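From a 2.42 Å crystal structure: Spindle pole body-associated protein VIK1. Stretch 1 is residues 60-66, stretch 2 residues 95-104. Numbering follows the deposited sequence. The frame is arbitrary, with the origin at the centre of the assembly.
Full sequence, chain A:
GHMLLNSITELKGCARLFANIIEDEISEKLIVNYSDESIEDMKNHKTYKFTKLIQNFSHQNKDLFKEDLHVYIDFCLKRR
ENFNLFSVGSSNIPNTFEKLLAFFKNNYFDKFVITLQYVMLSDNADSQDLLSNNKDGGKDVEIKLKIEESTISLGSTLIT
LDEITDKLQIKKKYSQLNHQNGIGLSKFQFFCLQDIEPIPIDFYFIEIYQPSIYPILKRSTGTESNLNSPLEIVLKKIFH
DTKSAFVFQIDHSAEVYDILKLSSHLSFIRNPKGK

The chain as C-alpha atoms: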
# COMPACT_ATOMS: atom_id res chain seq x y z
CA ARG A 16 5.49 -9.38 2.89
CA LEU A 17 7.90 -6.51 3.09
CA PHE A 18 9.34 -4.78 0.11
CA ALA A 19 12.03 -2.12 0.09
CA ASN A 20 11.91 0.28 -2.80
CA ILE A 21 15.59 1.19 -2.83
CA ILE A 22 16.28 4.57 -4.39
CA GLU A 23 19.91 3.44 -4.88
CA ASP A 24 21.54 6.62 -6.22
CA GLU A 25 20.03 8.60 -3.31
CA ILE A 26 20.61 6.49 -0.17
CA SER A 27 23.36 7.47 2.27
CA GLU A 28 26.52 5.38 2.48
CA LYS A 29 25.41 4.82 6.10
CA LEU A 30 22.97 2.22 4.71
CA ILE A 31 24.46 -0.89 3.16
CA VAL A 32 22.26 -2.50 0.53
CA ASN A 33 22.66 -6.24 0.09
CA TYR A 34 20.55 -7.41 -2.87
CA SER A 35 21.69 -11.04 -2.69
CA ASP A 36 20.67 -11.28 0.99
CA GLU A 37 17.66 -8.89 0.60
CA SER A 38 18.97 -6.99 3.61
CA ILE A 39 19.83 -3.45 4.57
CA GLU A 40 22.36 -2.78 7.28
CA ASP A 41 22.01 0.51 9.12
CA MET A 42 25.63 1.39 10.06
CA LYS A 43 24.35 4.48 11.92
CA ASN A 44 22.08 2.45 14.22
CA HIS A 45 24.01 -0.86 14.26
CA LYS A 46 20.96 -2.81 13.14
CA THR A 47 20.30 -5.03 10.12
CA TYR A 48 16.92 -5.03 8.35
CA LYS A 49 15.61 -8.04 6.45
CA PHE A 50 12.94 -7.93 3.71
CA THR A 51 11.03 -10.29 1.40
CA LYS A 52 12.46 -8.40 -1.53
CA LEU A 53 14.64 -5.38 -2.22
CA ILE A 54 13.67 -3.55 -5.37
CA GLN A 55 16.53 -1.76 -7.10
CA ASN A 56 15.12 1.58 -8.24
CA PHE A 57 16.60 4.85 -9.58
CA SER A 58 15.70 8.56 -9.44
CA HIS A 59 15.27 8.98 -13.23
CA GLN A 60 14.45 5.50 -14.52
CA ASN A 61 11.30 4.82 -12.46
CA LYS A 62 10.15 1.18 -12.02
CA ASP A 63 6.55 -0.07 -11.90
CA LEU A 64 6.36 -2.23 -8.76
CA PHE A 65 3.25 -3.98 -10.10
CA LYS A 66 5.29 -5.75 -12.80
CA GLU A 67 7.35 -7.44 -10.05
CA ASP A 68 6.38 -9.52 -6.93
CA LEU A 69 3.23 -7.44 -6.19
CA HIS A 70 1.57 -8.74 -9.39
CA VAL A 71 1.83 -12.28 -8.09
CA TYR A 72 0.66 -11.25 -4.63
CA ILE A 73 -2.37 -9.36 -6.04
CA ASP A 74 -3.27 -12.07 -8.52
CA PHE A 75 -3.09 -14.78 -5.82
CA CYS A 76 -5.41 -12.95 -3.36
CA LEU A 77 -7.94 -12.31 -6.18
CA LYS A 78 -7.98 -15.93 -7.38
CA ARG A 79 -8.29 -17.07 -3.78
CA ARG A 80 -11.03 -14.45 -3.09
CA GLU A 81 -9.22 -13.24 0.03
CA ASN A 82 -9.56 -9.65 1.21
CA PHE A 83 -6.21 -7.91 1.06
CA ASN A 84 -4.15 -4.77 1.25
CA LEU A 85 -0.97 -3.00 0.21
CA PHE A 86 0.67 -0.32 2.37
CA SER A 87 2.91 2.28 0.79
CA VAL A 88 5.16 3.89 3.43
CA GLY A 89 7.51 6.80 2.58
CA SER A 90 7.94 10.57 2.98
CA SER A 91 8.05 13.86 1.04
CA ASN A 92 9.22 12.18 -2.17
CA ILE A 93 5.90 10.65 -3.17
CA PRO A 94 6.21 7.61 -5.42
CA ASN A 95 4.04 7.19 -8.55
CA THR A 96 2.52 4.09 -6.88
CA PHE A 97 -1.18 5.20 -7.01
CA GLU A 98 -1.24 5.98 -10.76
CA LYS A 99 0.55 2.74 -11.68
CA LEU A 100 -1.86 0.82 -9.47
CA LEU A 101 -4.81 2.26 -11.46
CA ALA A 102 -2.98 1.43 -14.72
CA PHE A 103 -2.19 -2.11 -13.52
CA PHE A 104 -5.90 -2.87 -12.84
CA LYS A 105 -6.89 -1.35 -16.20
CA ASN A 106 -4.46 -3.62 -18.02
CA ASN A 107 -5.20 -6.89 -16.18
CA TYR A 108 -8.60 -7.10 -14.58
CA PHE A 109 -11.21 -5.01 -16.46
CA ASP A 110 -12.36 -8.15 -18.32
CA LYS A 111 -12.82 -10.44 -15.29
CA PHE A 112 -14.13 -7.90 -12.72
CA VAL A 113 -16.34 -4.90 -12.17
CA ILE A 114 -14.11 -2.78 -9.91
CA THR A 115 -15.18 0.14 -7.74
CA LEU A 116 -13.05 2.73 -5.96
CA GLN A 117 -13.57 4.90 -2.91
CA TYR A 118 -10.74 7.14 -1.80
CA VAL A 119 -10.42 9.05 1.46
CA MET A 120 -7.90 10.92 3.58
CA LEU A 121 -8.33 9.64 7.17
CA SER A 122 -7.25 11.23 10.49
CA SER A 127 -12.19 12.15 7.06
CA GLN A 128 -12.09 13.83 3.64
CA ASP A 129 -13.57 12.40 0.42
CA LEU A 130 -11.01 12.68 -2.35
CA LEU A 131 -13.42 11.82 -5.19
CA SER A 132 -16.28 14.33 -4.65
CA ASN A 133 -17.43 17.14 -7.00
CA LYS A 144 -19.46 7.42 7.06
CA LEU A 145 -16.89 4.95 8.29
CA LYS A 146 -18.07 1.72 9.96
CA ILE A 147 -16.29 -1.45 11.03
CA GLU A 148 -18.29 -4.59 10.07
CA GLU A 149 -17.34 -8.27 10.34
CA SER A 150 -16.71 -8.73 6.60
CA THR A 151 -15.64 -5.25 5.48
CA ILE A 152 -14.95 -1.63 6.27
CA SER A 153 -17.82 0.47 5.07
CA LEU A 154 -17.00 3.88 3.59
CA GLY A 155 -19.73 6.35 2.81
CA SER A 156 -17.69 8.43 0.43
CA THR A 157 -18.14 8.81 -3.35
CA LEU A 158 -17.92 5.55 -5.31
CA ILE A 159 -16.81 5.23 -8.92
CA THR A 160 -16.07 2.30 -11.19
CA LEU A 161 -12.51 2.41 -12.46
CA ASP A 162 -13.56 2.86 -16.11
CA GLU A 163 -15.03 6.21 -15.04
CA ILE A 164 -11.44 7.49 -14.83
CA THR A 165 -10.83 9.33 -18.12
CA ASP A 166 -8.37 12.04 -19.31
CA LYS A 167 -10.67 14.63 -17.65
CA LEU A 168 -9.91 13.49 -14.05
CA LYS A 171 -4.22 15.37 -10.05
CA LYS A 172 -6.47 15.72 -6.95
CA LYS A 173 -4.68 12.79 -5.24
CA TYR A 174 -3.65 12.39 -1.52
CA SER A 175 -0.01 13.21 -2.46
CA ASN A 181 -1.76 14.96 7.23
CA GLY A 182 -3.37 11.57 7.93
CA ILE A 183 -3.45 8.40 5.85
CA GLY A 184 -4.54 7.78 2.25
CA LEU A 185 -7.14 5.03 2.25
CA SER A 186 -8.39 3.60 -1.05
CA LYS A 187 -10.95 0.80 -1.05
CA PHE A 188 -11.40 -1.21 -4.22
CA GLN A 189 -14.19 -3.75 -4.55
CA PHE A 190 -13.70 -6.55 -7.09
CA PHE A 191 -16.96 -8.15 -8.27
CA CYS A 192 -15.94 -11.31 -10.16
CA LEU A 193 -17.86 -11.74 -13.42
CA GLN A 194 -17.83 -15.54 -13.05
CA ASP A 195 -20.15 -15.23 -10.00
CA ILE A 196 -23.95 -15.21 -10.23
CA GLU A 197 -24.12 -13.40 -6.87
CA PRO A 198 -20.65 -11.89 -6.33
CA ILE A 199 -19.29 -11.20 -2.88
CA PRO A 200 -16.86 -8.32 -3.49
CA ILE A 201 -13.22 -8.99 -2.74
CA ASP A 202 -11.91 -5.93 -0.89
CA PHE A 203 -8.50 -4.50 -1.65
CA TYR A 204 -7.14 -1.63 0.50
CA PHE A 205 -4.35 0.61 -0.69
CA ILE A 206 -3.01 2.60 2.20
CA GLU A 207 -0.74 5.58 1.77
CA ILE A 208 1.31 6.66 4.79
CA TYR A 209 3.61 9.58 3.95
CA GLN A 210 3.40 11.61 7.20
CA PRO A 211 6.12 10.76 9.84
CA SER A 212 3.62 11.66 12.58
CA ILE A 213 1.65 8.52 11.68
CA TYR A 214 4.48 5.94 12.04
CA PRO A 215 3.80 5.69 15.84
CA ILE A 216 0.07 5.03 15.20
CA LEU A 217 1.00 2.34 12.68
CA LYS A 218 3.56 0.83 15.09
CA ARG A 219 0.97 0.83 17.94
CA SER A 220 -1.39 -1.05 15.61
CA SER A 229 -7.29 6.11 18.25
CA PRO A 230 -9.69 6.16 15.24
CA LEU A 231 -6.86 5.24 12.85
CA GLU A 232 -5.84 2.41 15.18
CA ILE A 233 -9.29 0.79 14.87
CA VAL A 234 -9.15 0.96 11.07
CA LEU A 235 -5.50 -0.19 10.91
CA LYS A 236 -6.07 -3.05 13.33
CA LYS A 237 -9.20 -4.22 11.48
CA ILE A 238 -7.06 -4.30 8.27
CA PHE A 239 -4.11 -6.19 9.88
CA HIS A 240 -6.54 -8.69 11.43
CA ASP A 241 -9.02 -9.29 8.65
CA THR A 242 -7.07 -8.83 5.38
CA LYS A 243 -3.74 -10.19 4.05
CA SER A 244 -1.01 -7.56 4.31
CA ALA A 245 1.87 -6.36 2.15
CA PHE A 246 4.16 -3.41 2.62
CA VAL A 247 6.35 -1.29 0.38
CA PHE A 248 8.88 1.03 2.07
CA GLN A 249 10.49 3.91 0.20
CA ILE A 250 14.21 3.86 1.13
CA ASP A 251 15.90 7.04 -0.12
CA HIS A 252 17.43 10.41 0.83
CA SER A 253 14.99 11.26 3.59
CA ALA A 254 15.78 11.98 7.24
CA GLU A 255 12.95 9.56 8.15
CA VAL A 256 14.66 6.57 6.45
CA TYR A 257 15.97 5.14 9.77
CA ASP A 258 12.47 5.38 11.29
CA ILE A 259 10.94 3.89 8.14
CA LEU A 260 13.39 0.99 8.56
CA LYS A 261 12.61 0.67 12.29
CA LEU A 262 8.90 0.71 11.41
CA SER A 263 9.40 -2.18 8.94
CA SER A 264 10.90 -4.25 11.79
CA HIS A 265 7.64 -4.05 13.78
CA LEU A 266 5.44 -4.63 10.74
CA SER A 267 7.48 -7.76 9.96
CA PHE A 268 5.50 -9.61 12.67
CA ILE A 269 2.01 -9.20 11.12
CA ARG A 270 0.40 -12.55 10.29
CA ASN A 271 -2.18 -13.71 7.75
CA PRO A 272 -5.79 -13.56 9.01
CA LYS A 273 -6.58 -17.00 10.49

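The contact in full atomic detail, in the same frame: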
# COMPACT_ATOMS: atom_id res chain seq x y z
N GLN A 60 15.07 6.65 -13.85
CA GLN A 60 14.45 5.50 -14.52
C GLN A 60 13.52 4.80 -13.52
O GLN A 60 13.96 3.93 -12.76
CB GLN A 60 15.51 4.54 -15.07
N ASN A 61 12.25 5.19 -13.52
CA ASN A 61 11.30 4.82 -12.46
C ASN A 61 10.49 3.54 -12.69
O ASN A 61 9.63 3.49 -13.59
CB ASN A 61 10.38 6.00 -12.13
CG ASN A 61 10.21 6.20 -10.63
OD1 ASN A 61 9.61 5.37 -9.94
ND2 ASN A 61 10.74 7.31 -10.12
N LYS A 62 10.76 2.52 -11.88
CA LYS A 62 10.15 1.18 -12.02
C LYS A 62 8.68 1.10 -11.57
O LYS A 62 8.24 1.81 -10.66
CB LYS A 62 10.99 0.13 -11.29
N ASP A 63 7.92 0.24 -12.24
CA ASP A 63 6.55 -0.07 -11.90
C ASP A 63 6.61 -1.29 -11.02
O ASP A 63 6.97 -2.36 -11.50
CB ASP A 63 5.75 -0.37 -13.18
CG ASP A 63 4.28 -0.74 -12.91
OD1 ASP A 63 3.85 -0.89 -11.75
OD2 ASP A 63 3.55 -0.89 -13.91
N LEU A 64 6.27 -1.14 -9.74
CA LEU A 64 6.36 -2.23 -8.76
C LEU A 64 5.35 -3.33 -9.03
O LEU A 64 5.48 -4.42 -8.50
CB LEU A 64 6.13 -1.71 -7.35
CG LEU A 64 6.99 -0.54 -6.89
CD1 LEU A 64 6.22 0.37 -5.93
CD2 LEU A 64 8.30 -1.04 -6.28
N PHE A 65 4.33 -3.03 -9.83
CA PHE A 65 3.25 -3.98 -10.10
C PHE A 65 3.59 -4.96 -11.23
O PHE A 65 2.83 -5.88 -11.51
CB PHE A 65 1.92 -3.24 -10.31
CG PHE A 65 1.54 -2.36 -9.13
CD1 PHE A 65 1.12 -2.93 -7.94
CD2 PHE A 65 1.64 -0.98 -9.20
CE1 PHE A 65 0.79 -2.14 -6.84
CE2 PHE A 65 1.32 -0.19 -8.11
CZ PHE A 65 0.89 -0.76 -6.93
N LYS A 66 4.76 -4.80 -11.83
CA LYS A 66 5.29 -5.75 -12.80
C LYS A 66 6.27 -6.71 -12.14
O LYS A 66 6.87 -7.55 -12.81
CB LYS A 66 5.97 -5.02 -13.98
CG LYS A 66 5.04 -4.19 -14.87
CD LYS A 66 5.81 -3.51 -16.00
N ASN A 95 5.14 7.23 -7.58
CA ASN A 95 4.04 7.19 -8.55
C ASN A 95 3.09 5.99 -8.34
O ASN A 95 2.26 5.69 -9.19
CB ASN A 95 4.60 7.20 -9.99
N THR A 96 3.22 5.33 -7.19
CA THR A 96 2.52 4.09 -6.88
C THR A 96 1.00 4.08 -7.18
O THR A 96 0.51 3.13 -7.81
CB THR A 96 2.81 3.66 -5.44
OG1 THR A 96 4.20 3.84 -5.17
CG2 THR A 96 2.44 2.19 -5.19
N PHE A 97 0.27 5.12 -6.78
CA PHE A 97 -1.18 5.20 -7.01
C PHE A 97 -1.59 5.14 -8.48
O PHE A 97 -2.52 4.41 -8.84
CB PHE A 97 -1.78 6.44 -6.33
CG PHE A 97 -3.29 6.54 -6.46
CD1 PHE A 97 -4.12 5.63 -5.81
CD2 PHE A 97 -3.87 7.54 -7.22
CE1 PHE A 97 -5.50 5.71 -5.92
CE2 PHE A 97 -5.26 7.63 -7.33
CZ PHE A 97 -6.07 6.72 -6.68
N GLU A 98 -0.91 5.91 -9.33
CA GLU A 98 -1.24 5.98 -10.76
C GLU A 98 -0.94 4.67 -11.49
O GLU A 98 -1.67 4.27 -12.41
CB GLU A 98 -0.52 7.14 -11.44
CG GLU A 98 -0.68 8.49 -10.75
CD GLU A 98 0.38 8.74 -9.68
OE1 GLU A 98 1.59 8.56 -9.97
OE2 GLU A 98 0.01 9.13 -8.56
N LYS A 99 0.15 4.01 -11.09
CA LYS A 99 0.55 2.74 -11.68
C LYS A 99 -0.38 1.60 -11.24
O LYS A 99 -0.69 0.68 -12.01
CB LYS A 99 2.01 2.43 -11.33
CG LYS A 99 3.02 3.29 -12.08
CD LYS A 99 3.15 2.86 -13.55
CE LYS A 99 4.04 3.80 -14.35
NZ LYS A 99 5.40 3.89 -13.76
N LEU A 100 -0.84 1.70 -10.00
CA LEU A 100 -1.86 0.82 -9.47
C LEU A 100 -3.14 0.88 -10.33
O LEU A 100 -3.62 -0.15 -10.79
CB LEU A 100 -2.16 1.18 -8.03
CG LEU A 100 -3.21 0.32 -7.35
CD1 LEU A 100 -2.70 -1.11 -7.21
CD2 LEU A 100 -3.60 0.92 -6.00
N LEU A 101 -3.67 2.09 -10.55
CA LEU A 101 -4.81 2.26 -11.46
C LEU A 101 -4.53 1.64 -12.83
O LEU A 101 -5.35 0.88 -13.34
CB LEU A 101 -5.23 3.73 -11.61
CG LEU A 101 -5.71 4.44 -10.35
CD1 LEU A 101 -6.19 5.86 -10.65
CD2 LEU A 101 -6.80 3.65 -9.64
N ALA A 102 -3.36 1.93 -13.39
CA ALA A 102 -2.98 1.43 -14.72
C ALA A 102 -2.88 -0.10 -14.74
O ALA A 102 -3.35 -0.77 -15.67
CB ALA A 102 -1.68 2.08 -15.19
N PHE A 103 -2.28 -0.65 -13.69
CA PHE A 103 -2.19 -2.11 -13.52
C PHE A 103 -3.57 -2.80 -13.55
O PHE A 103 -3.73 -3.83 -14.19
CB PHE A 103 -1.40 -2.47 -12.25
CG PHE A 103 -1.37 -3.95 -11.95
CD1 PHE A 103 -0.57 -4.82 -12.69
CD2 PHE A 103 -2.12 -4.46 -10.91
CE1 PHE A 103 -0.55 -6.17 -12.41
CE2 PHE A 103 -2.10 -5.82 -10.62
CZ PHE A 103 -1.32 -6.67 -11.38
N PHE A 104 -4.55 -2.24 -12.85
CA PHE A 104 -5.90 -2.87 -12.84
C PHE A 104 -6.59 -2.73 -14.19
O PHE A 104 -7.28 -3.67 -14.63
CB PHE A 104 -6.81 -2.30 -11.74
CG PHE A 104 -6.35 -2.61 -10.35
CD1 PHE A 104 -5.60 -3.74 -10.07
CD2 PHE A 104 -6.71 -1.77 -9.30
CE1 PHE A 104 -5.21 -4.04 -8.77
CE2 PHE A 104 -6.31 -2.06 -7.99
CZ PHE A 104 -5.56 -3.19 -7.73

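The two stretches bury 427 Å² between them, both sides summed, and 135 Å² of it belongs to Phe 65, which packs against the helix that begins at Thr 96; no hydrogen bond crosses, so van der Waals contact carries the interface. Asn 95 precedes the helix at the N-cap position, but its side chain is modelled only to CB and makes no capping bond; its O accepts Lys 99 N at 3.3 Å. Thr 96 lies beside two residues: its OG1 is 4.1 Å from Leu 64 CD1, and its CG2 is 3.8 Å from Phe 65 CZ. Its carbonyl O meets the edge of the Phe 65 ring, 3.4 Å from CE2, while accepting the helical bond from Leu 100 N (2.9 Å). Phe 97 and Glu 98 point away, and the contact resumes at Lys 99. Lys 99 points toward stretch 1. Its CB lies 4.0 Å from Phe 65 CD2, and its aliphatic chain runs on past Asp 63, with CD 3.8 Å from Asp 63 OD2; NZ stops 4.3 Å from Asn 61 O. A long side chain suits this margin, apolar along its length and charged at its tip. The other carboxylate oxygen of Asp 63, OD1, accepts a hydrogen bond from Phe 65 N (2.9 Å), bracing the turn that presents the ring. Leu 100, buried, sets its CD1 3.6 Å from Phe 65 CZ, and its backbone N is 3.4 Å from Phe 65 CE2. Leu 101 points away and Ala 102 does not reach across. Phe 103, in the t rotamer, closes the contact one turn beyond Lys 99: Phe 65 CB sits over one face of its ring, 3.7 Å from Phe 103 CG, in a CH-pi contact. The two rings are near parallel (24°) but slid apart, with centroids 5.8 Å apart, so they barely overlap.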